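Local structure of orotidine 5'-phosphate decarboxylase (Streptomyces avermitilis, 3V75) at residues A87-F92 with V97-K102; T199-L204 with L233-P238; A249-L254 with A291-A296. The protein probably catalyses the decarboxylation of orotidine 5'-phosphate to UMP, the last step of de novo UMP biosynthesis. All blocks are in the same frame, centred on the assembly; numbering follows the deposited sequence. Where two conformers were deposited one is given.

Interaction 1. Residues A87-F92 with V97-K102; sequences AFFERF and VAVLEK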
loop_
_atom_site.group_PDB
_atom_site.type_symbol
_atom_site.label_atom_id
_atom_site.label_comp_id
_atom_site.label_asym_id
_atom_site.label_seq_id
_atom_site.Cartn_x
_atom_site.Cartn_y
_atom_site.Cartn_z
ATOM N N ALA A 87 -4.464 -6.494 -4.562
ATOM C CA ALA A 87 -5.107 -5.556 -5.485
ATOM C C ALA A 87 -6.213 -6.192 -6.319
ATOM O O ALA A 87 -7.207 -5.561 -6.645
ATOM C CB ALA A 87 -4.074 -4.896 -6.417
ATOM N N PHE A 88 -6.005 -7.458 -6.701
ATOM C CA PHE A 88 -6.969 -8.125 -7.577
ATOM C C PHE A 88 -8.280 -8.447 -6.858
ATOM O O PHE A 88 -9.293 -8.669 -7.502
ATOM C CB PHE A 88 -6.360 -9.387 -8.204
ATOM C CG PHE A 88 -5.132 -9.094 -9.038
ATOM C CD1 PHE A 88 -5.136 -8.064 -9.968
ATOM C CD2 PHE A 88 -3.983 -9.861 -8.904
ATOM C CE1 PHE A 88 -3.961 -7.802 -10.749
ATOM C CE2 PHE A 88 -2.860 -9.596 -9.664
ATOM C CZ PHE A 88 -2.862 -8.568 -10.566
ATOM N N PHE A 89 -8.238 -8.469 -5.523
ATOM C CA PHE A 89 -9.429 -8.647 -4.693
ATOM C C PHE A 89 -10.038 -7.256 -4.381
ATOM O O PHE A 89 -11.253 -7.070 -4.428
ATOM C CB PHE A 89 -9.034 -9.386 -3.401
ATOM C CG PHE A 89 -8.543 -10.779 -3.633
ATOM C CD1 PHE A 89 -9.410 -11.873 -3.491
ATOM C CD2 PHE A 89 -7.230 -11.000 -4.030
ATOM C CE1 PHE A 89 -8.973 -13.180 -3.723
ATOM C CE2 PHE A 89 -6.768 -12.313 -4.262
ATOM C CZ PHE A 89 -7.656 -13.411 -4.105
ATOM N N GLU A 90 -9.167 -6.283 -4.065
ATOM C CA GLU A 90 -9.632 -4.960 -3.637
ATOM C C GLU A 90 -10.420 -4.264 -4.724
ATOM O O GLU A 90 -11.254 -3.396 -4.441
ATOM C CB GLU A 90 -8.445 -4.064 -3.272
ATOM C CG GLU A 90 -7.695 -4.500 -2.059
ATOM C CD GLU A 90 -6.578 -3.540 -1.723
ATOM O OE1 GLU A 90 -6.763 -2.308 -1.888
ATOM O OE2 GLU A 90 -5.491 -4.007 -1.315
ATOM N N ARG A 91 -10.136 -4.608 -5.987
ATOM C CA ARG A 91 -10.842 -3.966 -7.104
ATOM C C ARG A 91 -12.346 -4.236 -7.059
ATOM O O ARG A 91 -13.122 -3.500 -7.667
ATOM C CB ARG A 91 -10.231 -4.370 -8.469
ATOM C CG ARG A 91 -10.464 -5.825 -8.817
ATOM C CD ARG A 91 -9.489 -6.253 -9.918
ATOM N NE ARG A 91 -9.633 -7.671 -10.284
ATOM C CZ ARG A 91 -10.366 -8.085 -11.322
ATOM N NH1 ARG A 91 -11.031 -7.201 -12.068
ATOM N NH2 ARG A 91 -10.443 -9.391 -11.600
ATOM N N PHE A 92 -12.749 -5.276 -6.321
ATOM C CA PHE A 92 -14.176 -5.553 -6.107
ATOM C C PHE A 92 -14.699 -5.033 -4.754
ATOM O O PHE A 92 -15.811 -5.372 -4.357
ATOM C CB PHE A 92 -14.479 -7.056 -6.291
ATOM C CG PHE A 92 -14.189 -7.553 -7.684
ATOM C CD1 PHE A 92 -14.861 -7.011 -8.786
ATOM C CD2 PHE A 92 -13.192 -8.499 -7.897
ATOM C CE1 PHE A 92 -14.564 -7.459 -10.094
ATOM C CE2 PHE A 92 -12.890 -8.950 -9.208
ATOM C CZ PHE A 92 -13.577 -8.433 -10.276
ATOM N N VAL A 97 -12.694 -8.316 -0.813
ATOM C CA VAL A 97 -11.930 -8.568 0.409
ATOM C C VAL A 97 -12.494 -9.757 1.206
ATOM O O VAL A 97 -11.733 -10.526 1.812
ATOM C CB VAL A 97 -11.782 -7.264 1.261
ATOM C CG1 VAL A 97 -10.997 -7.544 2.575
ATOM C CG2 VAL A 97 -11.082 -6.156 0.429
ATOM N N ALA A 98 -13.817 -9.925 1.183
ATOM C CA ALA A 98 -14.439 -11.066 1.848
ATOM C C ALA A 98 -13.982 -12.390 1.199
ATOM O O ALA A 98 -13.677 -13.371 1.903
ATOM C CB ALA A 98 -15.982 -10.932 1.814
ATOM N N VAL A 99 -13.899 -12.418 -0.133
ATOM C CA VAL A 99 -13.343 -13.622 -0.808
ATOM C C VAL A 99 -11.891 -13.835 -0.379
ATOM O O VAL A 99 -11.469 -14.961 -0.138
ATOM C CB VAL A 99 -13.425 -13.481 -2.340
ATOM C CG1 VAL A 99 -12.678 -14.645 -3.010
ATOM C CG2 VAL A 99 -14.898 -13.457 -2.779
ATOM N N LEU A 100 -11.127 -12.739 -0.280
ATOM C CA LEU A 100 -9.737 -12.838 0.151
ATOM C C LEU A 100 -9.618 -13.431 1.556
ATOM O O LEU A 100 -8.768 -14.295 1.805
ATOM C CB LEU A 100 -9.046 -11.472 0.095
ATOM C CG LEU A 100 -7.576 -11.403 0.498
ATOM C CD1 LEU A 100 -6.706 -12.331 -0.349
ATOM C CD2 LEU A 100 -7.139 -9.943 0.343
ATOM N N GLU A 101 -10.491 -12.989 2.465
ATOM C CA GLU A 101 -10.492 -13.538 3.823
ATOM C C GLU A 101 -10.662 -15.045 3.805
ATOM O O GLU A 101 -9.927 -15.780 4.487
ATOM C CB GLU A 101 -11.628 -12.903 4.646
ATOM C CG GLU A 101 -11.337 -11.450 5.008
ATOM C CD GLU A 101 -12.545 -10.716 5.562
ATOM O OE1 GLU A 101 -13.707 -11.067 5.244
ATOM O OE2 GLU A 101 -12.308 -9.745 6.336
ATOM N N LYS A 102 -11.653 -15.508 3.047
ATOM C CA LYS A 102 -11.962 -16.951 3.025
ATOM C C LYS A 102 -10.828 -17.742 2.398
ATOM O O LYS A 102 -10.484 -18.839 2.846
ATOM C CB LYS A 102 -13.225 -17.224 2.222
ATOM C CG LYS A 102 -14.473 -16.692 2.797
ATOM C CD LYS A 102 -15.686 -17.233 1.992
ATOM C CE LYS A 102 -15.305 -17.564 0.517
ATOM N NZ LYS A 102 -15.747 -16.425 -0.456
#
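Phe-89 meets Leu-100 and Val-99 in the apolar contact that joins the short helix 86-90 to helix 93-109, which follows it closely in the chain. Its CG stands anti to its own carbonyl carbon (chi1 -65°), which carries the ring across to the second helix. Leu-100 covers one face of that ring: CD1 sits 3.8 Å from the Phe-89 ring centroid and only 6° off the ring normal, a well-centred CH-pi contact. Leu-100 CB lies over the same face, displaced toward the rim, 3.6 Å from Phe-89 CD1. Val-99 comes at the edge instead, with CG1 near the ring plane and 4.0 Å from Phe-89 CE1. One residue on, Glu-90 touches loosely, its CA 4.5 Å from Val-97 CG2, while its carboxylate is engaged by Ser-86 and Arg-120 and by Arg-120 of the second subunit. The pair belongs to the outer layer of the TIM barrel and in the chain comes between strands 81-84 and 113-120; helix 61-75 flanks it, with Ser-68 against Phe-89 and Leu-64 against Val-99.

Interaction 2. Residues T199-L204 with L233-P238; sequences TMLAHL and LDINGP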
loop_
_atom_site.group_PDB
_atom_site.type_symbol
_atom_site.label_atom_id
_atom_site.label_comp_id
_atom_site.label_asym_id
_atom_site.label_seq_id
_atom_site.Cartn_x
_atom_site.Cartn_y
_atom_site.Cartn_z
ATOM N N THR A 199 20.721 -0.524 1.600
ATOM C CA THR A 199 20.396 -0.056 2.937
ATOM C C THR A 199 19.315 -0.948 3.515
ATOM O O THR A 199 19.413 -1.376 4.677
ATOM C CB THR A 199 19.921 1.424 2.857
ATOM O OG1 THR A 199 21.018 2.210 2.390
ATOM C CG2 THR A 199 19.472 1.939 4.243
HETATM N N MSE A 200 18.290 -1.260 2.712
HETATM C CA MSE A 200 17.228 -2.140 3.196
HETATM C C MSE A 200 17.768 -3.541 3.509
HETATM O O MSE A 200 17.406 -4.145 4.523
HETATM C CB MSE A 200 16.067 -2.233 2.192
HETATM C CG MSE A 200 15.429 -0.899 1.883
HETATM SE SE MSE A 200 14.865 0.025 3.528
HETATM C CE MSE A 200 14.618 1.797 2.725
ATOM N N LEU A 201 18.591 -4.083 2.614
ATOM C CA LEU A 201 19.167 -5.404 2.862
ATOM C C LEU A 201 19.973 -5.415 4.160
ATOM O O LEU A 201 19.868 -6.363 4.940
ATOM C CB LEU A 201 20.041 -5.860 1.685
ATOM C CG LEU A 201 19.273 -6.080 0.382
ATOM C CD1 LEU A 201 20.284 -6.256 -0.766
ATOM C CD2 LEU A 201 18.342 -7.308 0.489
ATOM N N ALA A 202 20.773 -4.372 4.390
ATOM C CA ALA A 202 21.556 -4.311 5.624
ATOM C C ALA A 202 20.653 -4.233 6.872
ATOM O O ALA A 202 20.963 -4.845 7.911
ATOM C CB ALA A 202 22.551 -3.147 5.612
ATOM N N HIS A 203 19.569 -3.462 6.793
ATOM C CA HIS A 203 18.629 -3.408 7.924
ATOM C C HIS A 203 18.075 -4.800 8.196
ATOM O O HIS A 203 17.921 -5.213 9.363
ATOM C CB HIS A 203 17.437 -2.501 7.607
ATOM C CG HIS A 203 17.704 -1.038 7.766
ATOM N ND1 HIS A 203 18.101 -0.485 8.963
ATOM C CD2 HIS A 203 17.539 -0.005 6.903
ATOM C CE1 HIS A 203 18.195 0.829 8.827
ATOM N NE2 HIS A 203 17.854 1.144 7.588
ATOM N N LEU A 204 17.726 -5.525 7.129
ATOM C CA LEU A 204 17.167 -6.866 7.298
ATOM C C LEU A 204 18.200 -7.828 7.891
ATOM O O LEU A 204 17.850 -8.656 8.765
ATOM C CB LEU A 204 16.639 -7.403 5.977
ATOM C CG LEU A 204 15.417 -6.646 5.452
ATOM C CD1 LEU A 204 15.222 -6.993 3.973
ATOM C CD2 LEU A 204 14.143 -6.969 6.260
ATOM N N LEU A 233 23.106 -10.406 -0.631
ATOM C CA LEU A 233 21.809 -11.020 -0.358
ATOM C C LEU A 233 21.859 -11.987 0.836
ATOM O O LEU A 233 20.832 -12.618 1.149
ATOM C CB LEU A 233 21.303 -11.753 -1.621
ATOM C CG LEU A 233 21.122 -10.850 -2.834
ATOM C CD1 LEU A 233 20.605 -11.710 -4.050
ATOM C CD2 LEU A 233 20.185 -9.710 -2.530
ATOM N N ASP A 234 23.020 -12.094 1.489
ATOM C CA ASP A 234 23.265 -12.908 2.688
ATOM C C ASP A 234 22.601 -12.182 3.863
ATOM O O ASP A 234 23.358 -11.658 4.700
ATOM C CB ASP A 234 24.787 -12.969 3.006
ATOM C CG ASP A 234 25.149 -14.041 4.069
ATOM O OD1 ASP A 234 24.229 -14.703 4.571
ATOM O OD2 ASP A 234 26.369 -14.208 4.388
ATOM N N ILE A 235 21.276 -12.096 3.938
ATOM C CA ILE A 235 20.604 -11.341 5.015
ATOM C C ILE A 235 20.010 -12.245 6.082
ATOM O O ILE A 235 19.326 -11.768 6.996
ATOM C CB ILE A 235 19.511 -10.408 4.451
ATOM C CG1 ILE A 235 18.418 -11.210 3.745
ATOM C CG2 ILE A 235 20.159 -9.395 3.509
ATOM C CD1 ILE A 235 17.148 -10.419 3.430
ATOM N N ASN A 236 20.285 -13.542 6.000
ATOM C CA ASN A 236 19.693 -14.519 6.933
ATOM C C ASN A 236 18.175 -14.371 7.014
ATOM O O ASN A 236 17.546 -14.528 8.092
ATOM C CB ASN A 236 20.325 -14.478 8.335
ATOM C CG ASN A 236 19.888 -15.646 9.178
ATOM O OD1 ASN A 236 19.714 -16.760 8.648
ATOM N ND2 ASN A 236 19.648 -15.420 10.469
ATOM N N GLY A 237 17.567 -14.077 5.863
ATOM C CA GLY A 237 16.117 -14.038 5.755
ATOM C C GLY A 237 15.690 -14.415 4.353
ATOM O O GLY A 237 16.526 -14.490 3.435
ATOM N N PRO A 238 14.406 -14.702 4.188
ATOM C CA PRO A 238 13.928 -15.235 2.903
ATOM C C PRO A 238 13.923 -14.148 1.822
ATOM O O PRO A 238 13.723 -12.934 2.116
ATOM C CB PRO A 238 12.507 -15.701 3.216
ATOM C CG PRO A 238 12.074 -14.842 4.416
ATOM C CD PRO A 238 13.354 -14.633 5.220
#
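Ile-235 reaches helix 196-207 with both of its branches because chi1 is 62°: CG1 lies between the backbone N and the carbonyl carbon, and CG2 stands anti to the carbonyl carbon. The two leucines that receive it share one setting, with CG of Leu-201 (chi1 -65°) and CG of Leu-204 (chi1 -67°) each anti to its own carbonyl carbon, one helical turn apart on the same flank. Ile-235 CG2 is pressed against the turn at Leu-201, 3.4 Å from Leu-201 O and 4.0 Å from Leu-201 CB, the two side chains running nearly perpendicular. At the next turn the isoleucine lies alongside Leu-204 and points the same way, so that Ile-235 CD1 comes 4.0 Å from Leu-204 CD1 and equally near Leu-204 CB. Leu-233 adds the other end of the contact: although its CB is directed away from the helix, its CD2 swings back to 3.9 Å from Leu-201 CD1. Between Leu-233 and Ile-235 the loop bends through an inverse gamma turn centred on Asp-234. No hydrogen bond links the two segments; Asn-208 ND2 instead holds Ile-235 O. The loop leads into barrel strand 239-241, and the helix's leucines also rest on the barrel wall, Leu-201 on Ala-219 and Leu-204 on Phe-217 and Ala-219 of strand 217-221 and on Val-173 of strand 170-176.

Interaction 3. Residues A249-L254 with A291-A296; sequences AAPADL and AEEIRA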
loop_
_atom_site.group_PDB
_atom_site.type_symbol
_atom_site.label_atom_id
_atom_site.label_comp_id
_atom_site.label_asym_id
_atom_site.label_seq_id
_atom_site.Cartn_x
_atom_site.Cartn_y
_atom_site.Cartn_z
ATOM N N ALA A 249 14.871 -16.764 -15.710
ATOM C CA ALA A 249 14.426 -17.109 -14.365
ATOM C C ALA A 249 13.631 -18.409 -14.387
ATOM O O ALA A 249 12.649 -18.602 -13.643
ATOM C CB ALA A 249 13.614 -16.001 -13.726
ATOM N N ALA A 250 14.083 -19.322 -15.221
ATOM C CA ALA A 250 13.623 -20.675 -15.124
ATOM C C ALA A 250 14.227 -21.265 -13.828
ATOM O O ALA A 250 15.256 -20.783 -13.344
ATOM C CB ALA A 250 14.126 -21.439 -16.356
ATOM N N PRO A 251 13.617 -22.327 -13.290
ATOM C CA PRO A 251 14.186 -22.994 -12.123
ATOM C C PRO A 251 15.682 -23.262 -12.239
ATOM O O PRO A 251 16.440 -22.985 -11.292
ATOM C CB PRO A 251 13.406 -24.296 -12.081
ATOM C CG PRO A 251 12.034 -23.838 -12.503
ATOM C CD PRO A 251 12.309 -22.900 -13.653
ATOM N N ALA A 252 16.139 -23.762 -13.390
ATOM C CA ALA A 252 17.551 -24.111 -13.520
ATOM C C ALA A 252 18.486 -22.902 -13.421
ATOM O O ALA A 252 19.670 -23.057 -13.132
ATOM C CB ALA A 252 17.798 -24.880 -14.835
ATOM N N ASP A 253 17.957 -21.699 -13.688
ATOM C CA ASP A 253 18.751 -20.461 -13.661
ATOM C C ASP A 253 18.919 -19.903 -12.259
ATOM O O ASP A 253 19.764 -19.032 -12.060
ATOM C CB ASP A 253 18.048 -19.340 -14.446
ATOM C CG ASP A 253 17.814 -19.691 -15.920
ATOM O OD1 ASP A 253 18.687 -20.338 -16.538
ATOM O OD2 ASP A 253 16.720 -19.335 -16.444
ATOM N N LEU A 254 18.090 -20.351 -11.307
ATOM C CA LEU A 254 18.068 -19.665 -9.997
ATOM C C LEU A 254 19.391 -19.704 -9.218
ATOM O O LEU A 254 19.788 -18.696 -8.631
ATOM C CB LEU A 254 16.902 -20.132 -9.109
ATOM C CG LEU A 254 15.542 -19.963 -9.785
ATOM C CD1 LEU A 254 14.430 -20.431 -8.868
ATOM C CD2 LEU A 254 15.331 -18.485 -10.263
ATOM N N ALA A 291 8.195 -27.085 -8.424
ATOM C CA ALA A 291 8.851 -27.311 -7.141
ATOM C C ALA A 291 9.986 -28.307 -7.306
ATOM O O ALA A 291 11.082 -28.149 -6.714
ATOM C CB ALA A 291 7.864 -27.804 -6.113
ATOM N N GLU A 292 9.751 -29.361 -8.092
ATOM C CA GLU A 292 10.803 -30.365 -8.260
ATOM C C GLU A 292 11.992 -29.835 -9.031
ATOM O O GLU A 292 13.150 -30.150 -8.705
ATOM C CB GLU A 292 10.261 -31.612 -8.951
ATOM C CG GLU A 292 11.335 -32.633 -9.223
ATOM C CD GLU A 292 12.178 -33.001 -7.946
ATOM O OE1 GLU A 292 13.408 -33.283 -8.065
ATOM O OE2 GLU A 292 11.626 -32.995 -6.804
ATOM N N GLU A 293 11.729 -29.053 -10.078
ATOM C CA GLU A 293 12.842 -28.510 -10.848
ATOM C C GLU A 293 13.683 -27.542 -10.032
ATOM O O GLU A 293 14.919 -27.506 -10.164
ATOM C CB GLU A 293 12.337 -27.778 -12.076
ATOM C CG GLU A 293 11.783 -28.728 -13.109
ATOM C CD GLU A 293 11.190 -27.964 -14.314
ATOM O OE1 GLU A 293 11.010 -26.718 -14.290
ATOM O OE2 GLU A 293 10.830 -28.663 -15.284
ATOM N N ILE A 294 13.019 -26.732 -9.211
ATOM C CA ILE A 294 13.750 -25.807 -8.353
ATOM C C ILE A 294 14.541 -26.599 -7.301
ATOM O O ILE A 294 15.728 -26.345 -7.101
ATOM C CB ILE A 294 12.809 -24.812 -7.684
ATOM C CG1 ILE A 294 12.123 -23.955 -8.757
ATOM C CG2 ILE A 294 13.600 -23.936 -6.684
ATOM C CD1 ILE A 294 10.938 -23.139 -8.241
ATOM N N ARG A 295 13.897 -27.583 -6.658
ATOM C CA ARG A 295 14.578 -28.436 -5.684
ATOM C C ARG A 295 15.841 -29.030 -6.286
ATOM O O ARG A 295 16.915 -29.002 -5.679
ATOM C CB ARG A 295 13.637 -29.565 -5.188
ATOM C CG ARG A 295 14.143 -30.353 -3.964
ATOM C CD ARG A 295 13.748 -31.837 -4.037
ATOM N NE ARG A 295 14.316 -32.411 -5.261
ATOM C CZ ARG A 295 15.565 -32.888 -5.395
ATOM N NH1 ARG A 295 16.407 -32.950 -4.350
ATOM N NH2 ARG A 295 15.942 -33.329 -6.576
ATOM N N ALA A 296 15.720 -29.575 -7.497
ATOM C CA ALA A 296 16.855 -30.215 -8.162
ATOM C C ALA A 296 17.949 -29.201 -8.502
ATOM O O ALA A 296 19.156 -29.482 -8.360
ATOM C CB ALA A 296 16.395 -30.898 -9.402
#
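Glu-293 and Ile-294 of helix 280-299, the C-terminal helix on the outside of the TIM barrel, receive Pro-251 from the loop that follows the seventh strand, 239-241. Glu-293 holds its CG anti to the carbonyl carbon (chi1 -71°) and continues as an extended chain, so its length passes obliquely by the proline ring: Glu-293 CB is 3.6 Å from Pro-251 CB, and OE1 comes to 3.5 Å from Pro-251 CG. This is van der Waals packing, without any hydrogen bond between the segments. Ile-294 supplies the buried half. Its side chain crosses the proline at about a right angle, with CG1 against CB and CG of Pro-251, and its CG2 extends toward Leu-254, at the start of helix 254-258, with 4.2 Å between Ile-294 CG2 and Leu-254 CD1. Pro-40 also packs on Ile-294. The loop is braced from within, because Ala-250 N donates to Asp-253 OD2 from the anti side, tilted about 30° out of the carboxylate plane. The backbones are nearest at the proline, Pro-251 CA to Ile-294 CA being 4.7 Å, and there Pro-251 CB meets Ile-294 CG1 at 3.6 Å.

The three contacts follow one another along the chain, and each involves a helix packed around the barrel, against another helix in interaction 1 and against a loop in interactions 2 and 3. Interaction 1 lies across the chain's centre from both others, its centre 31 Å from each. Interactions 2 and 3 are closer, 23 Å between centres and about 8 Å between nearest atoms, yet do not touch. Interaction 1 is also the one near the predicted proton donor: the side chain of Glu-90 is about 9 Å from that of Lys-119, whereas interactions 2 and 3 lie away from it. Segments of interactions 1 and 2 touch the second subunit; those of interaction 3 touch no other chain of the assembly.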